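PDB 3MPD: nucleoside diphosphate kinase from Encephalitozoon cuniculi, which transfers the gamma-phosphate of ATP to nucleoside diphosphates through a phosphohistidine intermediate, supplying the cell with nucleoside triphosphates other than ATP. Local coordinates for the interface of chains A and B. Numbering follows the deposited sequence. Chains: chain A/B, Nucleoside diphosphate kinase.

The interface of chains A and B. Residues chain A 30, 34-35, 145-146; chain B 17-18, 20-22.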
loop_
_atom_site.group_PDB
_atom_site.type_symbol
_atom_site.label_atom_id
_atom_site.label_comp_id
_atom_site.label_asym_id
_atom_site.label_seq_id
_atom_site.Cartn_x
_atom_site.Cartn_y
_atom_site.Cartn_z
ATOM N N GLU A 30 6.842 4.537 7.467
ATOM C CA GLU A 30 5.958 4.196 8.574
ATOM C C GLU A 30 6.760 4.272 9.890
ATOM O O GLU A 30 6.238 4.721 10.912
ATOM C CB GLU A 30 5.386 2.776 8.327
ATOM C CG GLU A 30 4.420 2.265 9.385
ATOM C CD GLU A 30 3.769 0.916 9.039
ATOM O OE1 GLU A 30 4.453 -0.027 8.533
ATOM O OE2 GLU A 30 2.566 0.773 9.356
ATOM N N LEU A 34 5.339 9.008 9.691
ATOM C CA LEU A 34 4.406 9.615 8.755
ATOM C C LEU A 34 3.129 8.780 8.682
ATOM O O LEU A 34 3.117 7.592 9.030
ATOM C CB LEU A 34 5.043 9.798 7.368
ATOM C CG LEU A 34 6.148 10.874 7.319
ATOM C CD1 LEU A 34 6.896 10.822 5.983
ATOM C CD2 LEU A 34 5.569 12.325 7.627
ATOM N N TYR A 35 2.061 9.408 8.229
ATOM C CA TYR A 35 0.773 8.739 8.164
ATOM C C TYR A 35 0.382 8.458 6.735
ATOM O O TYR A 35 0.225 9.396 5.954
ATOM C CB TYR A 35 -0.315 9.615 8.821
ATOM C CG TYR A 35 -0.056 9.860 10.291
ATOM C CD1 TYR A 35 -0.378 8.882 11.242
ATOM C CD2 TYR A 35 0.502 11.068 10.733
ATOM C CE1 TYR A 35 -0.150 9.085 12.577
ATOM C CE2 TYR A 35 0.732 11.297 12.089
ATOM C CZ TYR A 35 0.411 10.291 13.004
ATOM O OH TYR A 35 0.600 10.493 14.344
ATOM N N PHE A 145 -3.138 8.960 14.609
ATOM C CA PHE A 145 -3.437 8.101 15.754
ATOM C C PHE A 145 -2.421 8.148 16.888
ATOM O O PHE A 145 -2.772 7.891 18.042
ATOM C CB PHE A 145 -3.659 6.651 15.317
ATOM C CG PHE A 145 -2.605 6.138 14.389
ATOM C CD1 PHE A 145 -1.368 5.708 14.880
ATOM C CD2 PHE A 145 -2.834 6.121 13.018
ATOM C CE1 PHE A 145 -0.379 5.235 14.016
ATOM C CE2 PHE A 145 -1.848 5.637 12.121
ATOM C CZ PHE A 145 -0.617 5.190 12.620
ATOM N N ASP A 146 -1.177 8.463 16.580
ATOM C CA ASP A 146 -0.166 8.496 17.623
ATOM C C ASP A 146 0.569 9.834 17.705
ATOM O O ASP A 146 1.725 9.888 18.161
ATOM C CB ASP A 146 0.804 7.275 17.518
ATOM C CG ASP A 146 1.531 7.191 16.176
ATOM O OD1 ASP A 146 1.341 8.058 15.296
ATOM O OD2 ASP A 146 2.312 6.243 15.988
ATOM N N ILE B 17 -3.321 -0.763 11.527
ATOM C CA ILE B 17 -2.770 0.466 10.930
ATOM C C ILE B 17 -2.191 1.356 12.047
ATOM O O ILE B 17 -1.058 1.877 11.944
ATOM C CB ILE B 17 -3.863 1.291 10.164
ATOM C CG1 ILE B 17 -4.561 0.486 9.030
ATOM C CG2 ILE B 17 -3.292 2.638 9.685
ATOM C CD1 ILE B 17 -3.642 0.063 7.848
ATOM N N LYS B 18 -2.952 1.513 13.119
ATOM C CA LYS B 18 -2.531 2.372 14.221
ATOM C C LYS B 18 -1.308 1.786 14.967
ATOM O O LYS B 18 -0.478 2.523 15.537
ATOM C CB LYS B 18 -3.722 2.641 15.170
ATOM C CG LYS B 18 -4.915 3.340 14.471
ATOM C CD LYS B 18 -6.086 3.604 15.448
ATOM C CE LYS B 18 -7.212 4.346 14.735
ATOM N NZ LYS B 18 -8.358 4.587 15.681
ATOM N N ARG B 20 0.975 0.425 13.382
ATOM C CA ARG B 20 2.079 0.558 12.389
ATOM C C ARG B 20 2.633 -0.782 11.907
ATOM O O ARG B 20 3.856 -0.986 11.809
ATOM C CB ARG B 20 3.204 1.474 12.927
ATOM C CG ARG B 20 2.692 2.936 13.125
ATOM C CD ARG B 20 3.798 3.946 13.383
ATOM N NE ARG B 20 3.211 5.302 13.482
ATOM C CZ ARG B 20 3.158 6.213 12.500
ATOM N NH1 ARG B 20 3.698 5.969 11.317
ATOM N NH2 ARG B 20 2.590 7.411 12.715
ATOM N N LEU B 21 1.710 -1.673 11.578
ATOM C CA LEU B 21 2.036 -3.000 11.074
ATOM C C LEU B 21 1.950 -3.122 9.546
ATOM O O LEU B 21 2.049 -4.225 9.020
ATOM C CB LEU B 21 1.044 -4.007 11.693
ATOM C CG LEU B 21 1.249 -4.248 13.199
ATOM C CD1 LEU B 21 0.044 -4.997 13.842
ATOM C CD2 LEU B 21 2.533 -5.024 13.423
ATOM N N ILE B 22 1.782 -2.014 8.832
ATOM C CA ILE B 22 1.618 -2.108 7.370
ATOM C C ILE B 22 2.815 -2.845 6.696
ATOM O O ILE B 22 2.620 -3.817 5.967
ATOM C CB ILE B 22 1.390 -0.718 6.693
ATOM C CG1 ILE B 22 0.102 -0.063 7.214
ATOM C CG2 ILE B 22 1.379 -0.878 5.159
ATOM C CD1 ILE B 22 -0.101 1.388 6.700
HETATM O O HOH W 1 5.246 -2.680 9.976
HETATM O O HOH W 2 0.604 2.810 9.835
#
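Two copies of the kinase meet here in a two-fold symmetric interface, probably the dimer from which larger assemblies of the family are built; the patch, with its twin, ties the C-terminal segment of one subunit to the partner. B:Arg20 leaves a loop, its chain extended from CG to NE, and meets A:Asp146 tip to tip in a side-on, nearly coplanar salt bridge (planes 13° apart). NE of B:Arg20 donates to OD2 of A:Asp146 at 2.8 Å. NH2 of B:Arg20 donates to OD1 of A:Asp146 at 2.9 Å; both bonds are nearly straight and use syn lone pairs. OD1 of A:Asp146 also accepts a bond from the hydroxyl OH of A:Tyr35 at 2.7 Å, which steadies the carboxylate. NH1 of B:Arg20 donates to the carbonyl O of A:Leu34 at 2.9 Å, from above the carbonyl plane, so rotation of the guanidinium is fixed at both ends.

A:Phe145 lays CZ over one guanidinium face, toward the rim, its ring sandwiched between CA of B:Lys18 and CE1 of A:Tyr35, each over the centre of a face.

A:Glu30, extended with CG anti to the backbone N (chi1 -179°), slides past B:Arg20 the opposite way and offers OE2, by its syn lone pair, to the amide N of B:Ile22 at 2.9 Å, in the first turn of helix 22-32. That amide and the helix end may favour the charged carboxylate. Water 2 links OE2 of A:Glu30, 2.9 Å away, to the carbonyl O of B:Ile17.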